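Long-range contacts in methylxanthine N3-demethylase NdmB (Pseudomonas putida, PDB 6ICL), which removes the N3-methyl group of theobromine and related methylxanthines as formaldehyde, using NADH and O2, in bacterial caffeine degradation: residues R34-L43 with D145-F155; D268-T276 with N287-K295. One frame throughout, in Å; residues are numbered along the deposited sequence.

Interaction 1 of 2, residues R34-L43 with D145-F155; sequences RHFWHPVCTL and DIVWVRLDNSF
H38 and V149 form the central hydrogen-bonded pair of this antiparallel join, in which strand 37-42 edges the six-stranded sheet of the Rieske domain beside strand 146-150. H38 N reaches V149 O at 2.8 Å and V149 N returns to H38 O. V40 N gives to V147 O and V147 N to C41 O, so that V40 and C41 face V147 in a classic beta bulge; L43 N gives to D145 O. At the other end a water accepts from L151 N and donates to R34 O and F36 O, while R34 O also accepts from D152 N.

Ring faces carry the side-chain contacts. The H35 imidazole lies on the F155 ring as an offset stack, centroids 4.0 Å apart and planes at 7°, and D152 CB closes its opposite face. P39 CB sits over the six-membered ring of W148. R150 CB lies over the five-membered ring of W37; with CG trans to the backbone N (chi1 176°) and a bend at chi3, the chain sets one guanidinium face against W37 NE1, planes tilted 35° apart.

NE1 and NH1 are both donors, so the arginine meets W37 through methylenes and that face, keeping NH2 for its salt bridge with D139.

Interaction 2 of 2, residues D268-T276 with N287-K295; sequences DSRFVLWTT and NFMIIVREK
V272 and V292 face each other in an antiparallel beta hairpin, strands 270-281 and 284-294, within the seven-stranded sheet of the VanA-type C-terminal domain. Three hydrogen-bonded pairs join the two strands. V272 N meets V292 O at 2.8 Å and V292 N returns to V272 O; W274 and I290 exchange the same two bonds, as do T276 and F288. The alternate residues bond through their backbones to the neighbouring strands: F271, L273 and T275 to strand 257-264, N287 and M289 to strand 171-181.

Near the open end of the hairpin, E294 replaces backbone pairing. R270 N donates to its OE2 at 3.1 Å, approaching from above the carboxylate plane, and a water donates to OE2 while accepting a weak bond from R270 NE. A second water bridges the strands by donating to R270 O and accepting from E294 N. Were E294 cut back to an alanine, R270 N would probably lose its acceptor, and the water on OE2 its carboxylate partner. The R270 guanidinium forms salt bridges with D165 and E261, and that of R293 with D296 and D300.

Apolar contacts run along both faces. On one, the indole of W274 lies beside I290, with W274 CE3 3.6 Å from I290 CG1; its NE1 is satisfied by Y162 O. On the other, L273 and I291 lie side by side, L273 CD1 3.8 Å from I291 CG1, and M289 CG also meets L273 CD1. The F271 ring crosses I291 obliquely, and its CZ comes to 3.5 Å from I291 CG2.

Interaction 1 closes along the chain before interaction 2 opens, and their centres lie about 21 Å apart. They belong to different sheets: 34-43 with 145-155 makes the edge of the sheet of the Rieske domain, whereas 268-276 with 287-295 is the hairpin inside the sheet of the C-terminal domain, which carries the mononuclear iron held by H197, H202 and D314. The two nevertheless touch, because the F288 ring packs on the backbone of V40, C41 and T42, with F288 CE2 3.4 Å from C41 C. The face of the Rieske sheet bearing P39, T42, I146 and W148 thus packs on the hairpin, a largely apolar seam with one polar tie, S278 OG to P39 O.

Interaction 1 of 2, residues R34-L43 with D145-F155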
# COMPACT_ATOMS: atom_id res chain seq x y z
N ARG A 34 7.78 -9.01 37.81
CA ARG A 34 8.93 -9.83 37.46
C ARG A 34 8.96 -11.19 38.15
O ARG A 34 9.62 -12.10 37.65
CB ARG A 34 10.21 -9.06 37.78
CG ARG A 34 10.28 -7.75 37.03
CD ARG A 34 11.58 -7.04 37.34
NE ARG A 34 12.73 -7.83 36.93
CZ ARG A 34 13.31 -7.71 35.74
NH1 ARG A 34 12.83 -6.84 34.86
NH2 ARG A 34 14.37 -8.46 35.43
N HIS A 35 8.25 -11.36 39.27
CA HIS A 35 8.32 -12.58 40.08
C HIS A 35 7.30 -13.63 39.69
O HIS A 35 7.30 -14.73 40.27
CB HIS A 35 8.16 -12.23 41.57
CG HIS A 35 9.28 -11.41 42.12
ND1 HIS A 35 9.25 -10.03 42.15
CD2 HIS A 35 10.48 -11.78 42.63
CE1 HIS A 35 10.38 -9.59 42.66
NE2 HIS A 35 11.15 -10.62 42.96
N PHE A 36 6.42 -13.32 38.74
CA PHE A 36 5.42 -14.27 38.28
C PHE A 36 5.83 -14.90 36.95
O PHE A 36 6.64 -14.35 36.19
CB PHE A 36 4.07 -13.58 38.14
CG PHE A 36 3.51 -13.10 39.44
CD1 PHE A 36 3.87 -11.85 39.95
CD2 PHE A 36 2.60 -13.89 40.16
CE1 PHE A 36 3.33 -11.39 41.19
CE2 PHE A 36 2.06 -13.45 41.37
CZ PHE A 36 2.43 -12.19 41.89
N TRP A 37 5.28 -16.08 36.69
CA TRP A 37 5.41 -16.73 35.39
C TRP A 37 4.47 -16.06 34.40
O TRP A 37 3.27 -15.90 34.67
CB TRP A 37 5.07 -18.21 35.49
CG TRP A 37 6.01 -19.01 36.31
CD1 TRP A 37 5.97 -19.18 37.67
CD2 TRP A 37 7.12 -19.79 35.84
NE1 TRP A 37 6.99 -20.01 38.06
CE2 TRP A 37 7.71 -20.41 36.97
CE3 TRP A 37 7.67 -20.03 34.57
CZ2 TRP A 37 8.83 -21.26 36.87
CZ3 TRP A 37 8.78 -20.87 34.48
CH2 TRP A 37 9.35 -21.47 35.62
N HIS A 38 5.01 -15.66 33.25
CA HIS A 38 4.21 -15.08 32.18
C HIS A 38 4.37 -15.89 30.90
O HIS A 38 5.49 -16.33 30.58
CB HIS A 38 4.62 -13.64 31.91
CG HIS A 38 4.44 -12.74 33.09
ND1 HIS A 38 3.21 -12.39 33.57
CD2 HIS A 38 5.35 -12.14 33.89
CE1 HIS A 38 3.36 -11.61 34.63
NE2 HIS A 38 4.65 -11.44 34.84
N PRO A 39 3.30 -16.08 30.14
CA PRO A 39 3.43 -16.75 28.84
C PRO A 39 4.02 -15.79 27.81
O PRO A 39 3.65 -14.61 27.76
CB PRO A 39 1.99 -17.13 28.51
CG PRO A 39 1.19 -15.92 29.09
CD PRO A 39 1.98 -15.45 30.32
N VAL A 40 4.97 -16.29 27.02
CA VAL A 40 5.59 -15.46 26.00
C VAL A 40 5.22 -15.90 24.58
O VAL A 40 5.18 -15.06 23.68
CB VAL A 40 7.12 -15.40 26.18
CG1 VAL A 40 7.46 -14.60 27.44
CG2 VAL A 40 7.71 -16.83 26.20
N CYS A 41 4.91 -17.18 24.36
CA CYS A 41 4.41 -17.61 23.06
C CYS A 41 3.87 -19.02 23.22
O CYS A 41 4.14 -19.69 24.22
CB CYS A 41 5.51 -17.57 21.98
SG CYS A 41 6.93 -18.65 22.39
N THR A 42 3.06 -19.45 22.26
CA THR A 42 2.69 -20.85 22.26
C THR A 42 3.86 -21.67 21.74
O THR A 42 4.78 -21.15 21.10
CB THR A 42 1.45 -21.10 21.41
OG1 THR A 42 1.77 -20.89 20.02
CG2 THR A 42 0.32 -20.14 21.82
N LEU A 43 3.84 -22.97 22.06
CA LEU A 43 4.87 -23.86 21.56
C LEU A 43 4.90 -23.86 20.03
O LEU A 43 5.97 -23.76 19.42
CB LEU A 43 4.61 -25.27 22.11
CG LEU A 43 5.66 -26.32 21.77
CD1 LEU A 43 7.03 -25.79 22.15
CD2 LEU A 43 5.32 -27.63 22.53
N ASP A 145 1.34 -26.54 26.33
CA ASP A 145 1.82 -26.16 25.00
C ASP A 145 1.99 -24.65 24.87
O ASP A 145 1.79 -24.07 23.80
CB ASP A 145 0.91 -26.71 23.90
CG ASP A 145 0.99 -28.24 23.80
OD1 ASP A 145 2.02 -28.81 24.24
OD2 ASP A 145 0.02 -28.87 23.30
N ILE A 146 2.38 -24.02 25.97
CA ILE A 146 2.70 -22.60 26.01
C ILE A 146 4.06 -22.44 26.67
O ILE A 146 4.40 -23.21 27.57
CB ILE A 146 1.60 -21.83 26.76
CG1 ILE A 146 0.36 -21.72 25.86
CG2 ILE A 146 2.10 -20.46 27.20
CD1 ILE A 146 -0.86 -21.09 26.54
N VAL A 147 4.85 -21.47 26.20
CA VAL A 147 6.15 -21.16 26.78
C VAL A 147 6.00 -20.08 27.85
O VAL A 147 5.56 -18.97 27.56
CB VAL A 147 7.14 -20.71 25.69
CG1 VAL A 147 8.53 -20.50 26.30
CG2 VAL A 147 7.19 -21.73 24.56
N TRP A 148 6.42 -20.41 29.07
CA TRP A 148 6.32 -19.54 30.24
C TRP A 148 7.71 -19.11 30.67
O TRP A 148 8.66 -19.91 30.64
CB TRP A 148 5.65 -20.26 31.41
CG TRP A 148 4.31 -20.75 31.09
CD1 TRP A 148 3.97 -21.94 30.51
CD2 TRP A 148 3.09 -20.05 31.31
NE1 TRP A 148 2.61 -22.03 30.36
CE2 TRP A 148 2.04 -20.88 30.85
CE3 TRP A 148 2.77 -18.80 31.87
CZ2 TRP A 148 0.71 -20.49 30.92
CZ3 TRP A 148 1.46 -18.43 31.94
CH2 TRP A 148 0.43 -19.27 31.47
N VAL A 149 7.83 -17.87 31.09
CA VAL A 149 9.08 -17.32 31.57
C VAL A 149 8.81 -16.60 32.89
O VAL A 149 7.80 -15.89 33.03
CB VAL A 149 9.72 -16.35 30.56
CG1 VAL A 149 11.01 -15.74 31.13
CG2 VAL A 149 9.99 -17.04 29.21
N ARG A 150 9.73 -16.75 33.84
CA ARG A 150 9.73 -15.99 35.08
C ARG A 150 11.07 -15.28 35.19
O ARG A 150 12.11 -15.93 35.19
CB ARG A 150 9.48 -16.88 36.30
CG ARG A 150 9.57 -16.11 37.63
CD ARG A 150 9.16 -16.99 38.81
NE ARG A 150 10.08 -18.12 39.00
CZ ARG A 150 9.91 -19.06 39.93
NH1 ARG A 150 8.85 -19.04 40.75
NH2 ARG A 150 10.79 -20.05 40.03
N LEU A 151 11.03 -13.95 35.24
CA LEU A 151 12.26 -13.18 35.19
C LEU A 151 13.02 -13.20 36.50
O LEU A 151 14.25 -13.05 36.49
CB LEU A 151 11.97 -11.74 34.80
CG LEU A 151 11.46 -11.57 33.37
CD1 LEU A 151 11.23 -10.08 33.11
CD2 LEU A 151 12.45 -12.18 32.37
N ASP A 152 12.33 -13.33 37.63
CA ASP A 152 12.99 -13.23 38.92
C ASP A 152 12.55 -14.38 39.81
O ASP A 152 11.36 -14.52 40.11
CB ASP A 152 12.73 -11.89 39.61
CG ASP A 152 13.69 -11.67 40.78
OD1 ASP A 152 14.02 -12.65 41.45
OD2 ASP A 152 14.15 -10.54 41.00
N ASN A 153 13.55 -15.17 40.22
CA ASN A 153 13.54 -16.33 41.11
C ASN A 153 13.53 -16.01 42.59
O ASN A 153 13.18 -16.89 43.38
CB ASN A 153 14.83 -17.15 40.89
CG ASN A 153 14.56 -18.41 40.24
OD1 ASN A 153 13.40 -18.77 40.11
ND2 ASN A 153 15.59 -19.11 39.81
N SER A 154 13.98 -14.80 42.97
CA SER A 154 14.44 -14.54 44.33
C SER A 154 13.42 -14.96 45.39
O SER A 154 13.80 -15.51 46.43
CB SER A 154 14.76 -13.06 44.50
OG SER A 154 15.80 -12.67 43.64
N PHE A 155 12.14 -14.71 45.15
CA PHE A 155 11.16 -14.84 46.22
C PHE A 155 10.50 -16.21 46.25
O PHE A 155 9.77 -16.50 47.21
CB PHE A 155 10.11 -13.74 46.11
CG PHE A 155 10.67 -12.34 46.24
CD1 PHE A 155 11.97 -12.13 46.66
CD2 PHE A 155 9.88 -11.23 45.96
CE1 PHE A 155 12.48 -10.84 46.79
CE2 PHE A 155 10.38 -9.93 46.08
CZ PHE A 155 11.68 -9.74 46.50
O HOH W 1 8.40 -12.69 34.98

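Interaction 2 of 2, residues D268-T276 with N287-K295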
# COMPACT_ATOMS: atom_id res chain seq x y z
N ASP A 268 -24.38 -32.73 33.42
CA ASP A 268 -23.18 -32.28 34.12
C ASP A 268 -22.05 -31.91 33.16
O ASP A 268 -20.89 -31.95 33.55
CB ASP A 268 -22.69 -33.35 35.10
CG ASP A 268 -23.53 -33.41 36.35
OD1 ASP A 268 -23.77 -32.34 36.97
OD2 ASP A 268 -23.95 -34.53 36.70
N SER A 269 -22.38 -31.55 31.92
CA SER A 269 -21.34 -31.26 30.93
C SER A 269 -20.60 -29.98 31.29
O SER A 269 -21.21 -28.99 31.72
CB SER A 269 -21.95 -31.14 29.53
OG SER A 269 -23.00 -30.20 29.51
N ARG A 270 -19.29 -30.00 31.11
CA ARG A 270 -18.43 -28.87 31.44
C ARG A 270 -17.73 -28.34 30.20
O ARG A 270 -17.49 -29.07 29.23
CB ARG A 270 -17.41 -29.26 32.48
CG ARG A 270 -18.02 -29.53 33.82
CD ARG A 270 -16.93 -29.88 34.80
NE ARG A 270 -15.92 -30.69 34.13
CZ ARG A 270 -14.63 -30.43 34.17
NH1 ARG A 270 -14.17 -29.40 34.86
NH2 ARG A 270 -13.78 -31.22 33.52
N PHE A 271 -17.40 -27.05 30.25
CA PHE A 271 -16.70 -26.33 29.20
C PHE A 271 -15.71 -25.42 29.91
O PHE A 271 -16.10 -24.69 30.82
CB PHE A 271 -17.70 -25.54 28.36
CG PHE A 271 -17.11 -24.80 27.20
CD1 PHE A 271 -16.95 -25.43 25.98
CD2 PHE A 271 -16.74 -23.46 27.33
CE1 PHE A 271 -16.42 -24.73 24.88
CE2 PHE A 271 -16.20 -22.76 26.24
CZ PHE A 271 -16.04 -23.40 25.01
N VAL A 272 -14.43 -25.49 29.55
CA VAL A 272 -13.40 -24.63 30.15
C VAL A 272 -12.94 -23.58 29.12
O VAL A 272 -12.52 -23.93 28.01
CB VAL A 272 -12.20 -25.43 30.66
CG1 VAL A 272 -11.14 -24.48 31.20
CG2 VAL A 272 -12.64 -26.42 31.74
N LEU A 273 -13.02 -22.31 29.51
CA LEU A 273 -12.44 -21.21 28.76
C LEU A 273 -11.36 -20.60 29.63
O LEU A 273 -11.61 -20.24 30.79
CB LEU A 273 -13.48 -20.17 28.35
CG LEU A 273 -13.00 -19.06 27.38
CD1 LEU A 273 -12.45 -19.63 26.05
CD2 LEU A 273 -14.09 -18.01 27.09
N TRP A 274 -10.15 -20.54 29.10
CA TRP A 274 -8.98 -20.08 29.83
C TRP A 274 -8.27 -19.01 29.02
O TRP A 274 -8.19 -19.08 27.78
CB TRP A 274 -8.06 -21.27 30.10
CG TRP A 274 -6.75 -21.02 30.83
CD1 TRP A 274 -6.48 -21.24 32.16
CD2 TRP A 274 -5.50 -20.61 30.24
NE1 TRP A 274 -5.16 -20.98 32.43
CE2 TRP A 274 -4.53 -20.59 31.28
CE3 TRP A 274 -5.11 -20.26 28.94
CZ2 TRP A 274 -3.19 -20.23 31.05
CZ3 TRP A 274 -3.78 -19.92 28.71
CH2 TRP A 274 -2.83 -19.89 29.76
N THR A 275 -7.74 -18.02 29.72
CA THR A 275 -6.94 -16.99 29.09
C THR A 275 -5.91 -16.51 30.10
O THR A 275 -6.16 -16.55 31.31
CB THR A 275 -7.80 -15.82 28.60
OG1 THR A 275 -8.66 -16.28 27.55
CG2 THR A 275 -6.94 -14.68 28.05
N THR A 276 -4.75 -16.11 29.59
CA THR A 276 -3.76 -15.39 30.36
C THR A 276 -3.25 -14.23 29.51
O THR A 276 -2.99 -14.41 28.31
CB THR A 276 -2.61 -16.32 30.78
OG1 THR A 276 -3.12 -17.31 31.67
CG2 THR A 276 -1.53 -15.54 31.51
N ASN A 287 -2.11 -12.17 24.44
CA ASN A 287 -3.12 -12.94 25.13
C ASN A 287 -3.20 -14.35 24.57
O ASN A 287 -3.18 -14.55 23.35
CB ASN A 287 -4.44 -12.20 25.02
CG ASN A 287 -4.31 -10.78 25.55
OD1 ASN A 287 -4.18 -10.60 26.74
ND2 ASN A 287 -4.26 -9.78 24.65
N PHE A 288 -3.29 -15.30 25.49
CA PHE A 288 -3.24 -16.73 25.23
C PHE A 288 -4.57 -17.34 25.65
O PHE A 288 -4.93 -17.26 26.83
CB PHE A 288 -2.08 -17.35 25.99
CG PHE A 288 -0.77 -16.88 25.51
CD1 PHE A 288 -0.25 -15.66 25.95
CD2 PHE A 288 -0.05 -17.63 24.59
CE1 PHE A 288 0.94 -15.21 25.50
CE2 PHE A 288 1.18 -17.17 24.14
CZ PHE A 288 1.67 -15.96 24.57
N MET A 289 -5.29 -17.92 24.71
CA MET A 289 -6.57 -18.55 24.99
C MET A 289 -6.47 -20.06 24.80
O MET A 289 -5.84 -20.53 23.85
CB MET A 289 -7.65 -17.98 24.07
CG MET A 289 -9.00 -18.62 24.25
SD MET A 289 -10.19 -17.89 23.13
CE MET A 289 -9.83 -18.80 21.65
N ILE A 290 -7.12 -20.81 25.71
CA ILE A 290 -7.24 -22.26 25.61
C ILE A 290 -8.70 -22.63 25.84
O ILE A 290 -9.34 -22.15 26.79
CB ILE A 290 -6.32 -22.99 26.61
CG1 ILE A 290 -4.86 -22.66 26.28
CG2 ILE A 290 -6.58 -24.51 26.61
CD1 ILE A 290 -3.81 -23.31 27.19
N ILE A 291 -9.25 -23.45 24.95
CA ILE A 291 -10.61 -23.96 25.06
C ILE A 291 -10.53 -25.46 25.31
O ILE A 291 -9.86 -26.18 24.56
CB ILE A 291 -11.41 -23.67 23.78
CG1 ILE A 291 -11.36 -22.18 23.44
CG2 ILE A 291 -12.85 -24.15 23.92
CD1 ILE A 291 -11.95 -21.85 22.07
N VAL A 292 -11.17 -25.92 26.38
CA VAL A 292 -11.26 -27.34 26.71
C VAL A 292 -12.73 -27.72 26.73
O VAL A 292 -13.54 -27.08 27.40
CB VAL A 292 -10.61 -27.68 28.06
CG1 VAL A 292 -10.58 -29.22 28.25
CG2 VAL A 292 -9.22 -27.08 28.12
N ARG A 293 -13.07 -28.76 25.97
CA ARG A 293 -14.46 -29.14 25.82
C ARG A 293 -14.54 -30.66 25.72
O ARG A 293 -13.56 -31.33 25.38
CB ARG A 293 -15.09 -28.49 24.58
CG ARG A 293 -14.75 -29.20 23.26
CD ARG A 293 -15.10 -28.31 22.10
NE ARG A 293 -15.11 -28.96 20.79
CZ ARG A 293 -14.09 -28.98 19.93
NH1 ARG A 293 -12.93 -28.41 20.23
NH2 ARG A 293 -14.23 -29.59 18.76
N GLU A 294 -15.73 -31.19 26.01
CA GLU A 294 -15.97 -32.62 25.86
C GLU A 294 -15.94 -32.99 24.38
O GLU A 294 -16.41 -32.24 23.53
CB GLU A 294 -17.33 -32.98 26.47
CG GLU A 294 -17.33 -32.90 28.00
CD GLU A 294 -18.72 -32.94 28.61
OE1 GLU A 294 -19.71 -33.15 27.87
OE2 GLU A 294 -18.81 -32.75 29.85
N LYS A 295 -15.41 -34.18 24.08
CA LYS A 295 -15.23 -34.57 22.69
C LYS A 295 -16.57 -34.58 21.97
O LYS A 295 -17.58 -34.99 22.54
CB LYS A 295 -14.56 -35.94 22.62
CG LYS A 295 -13.28 -36.00 23.42
CD LYS A 295 -12.57 -37.34 23.25
CE LYS A 295 -11.18 -37.26 23.83
NZ LYS A 295 -10.28 -38.37 23.37
O HOH W 2 -18.03 -29.23 26.59
O HOH W 3 -16.38 -33.17 31.89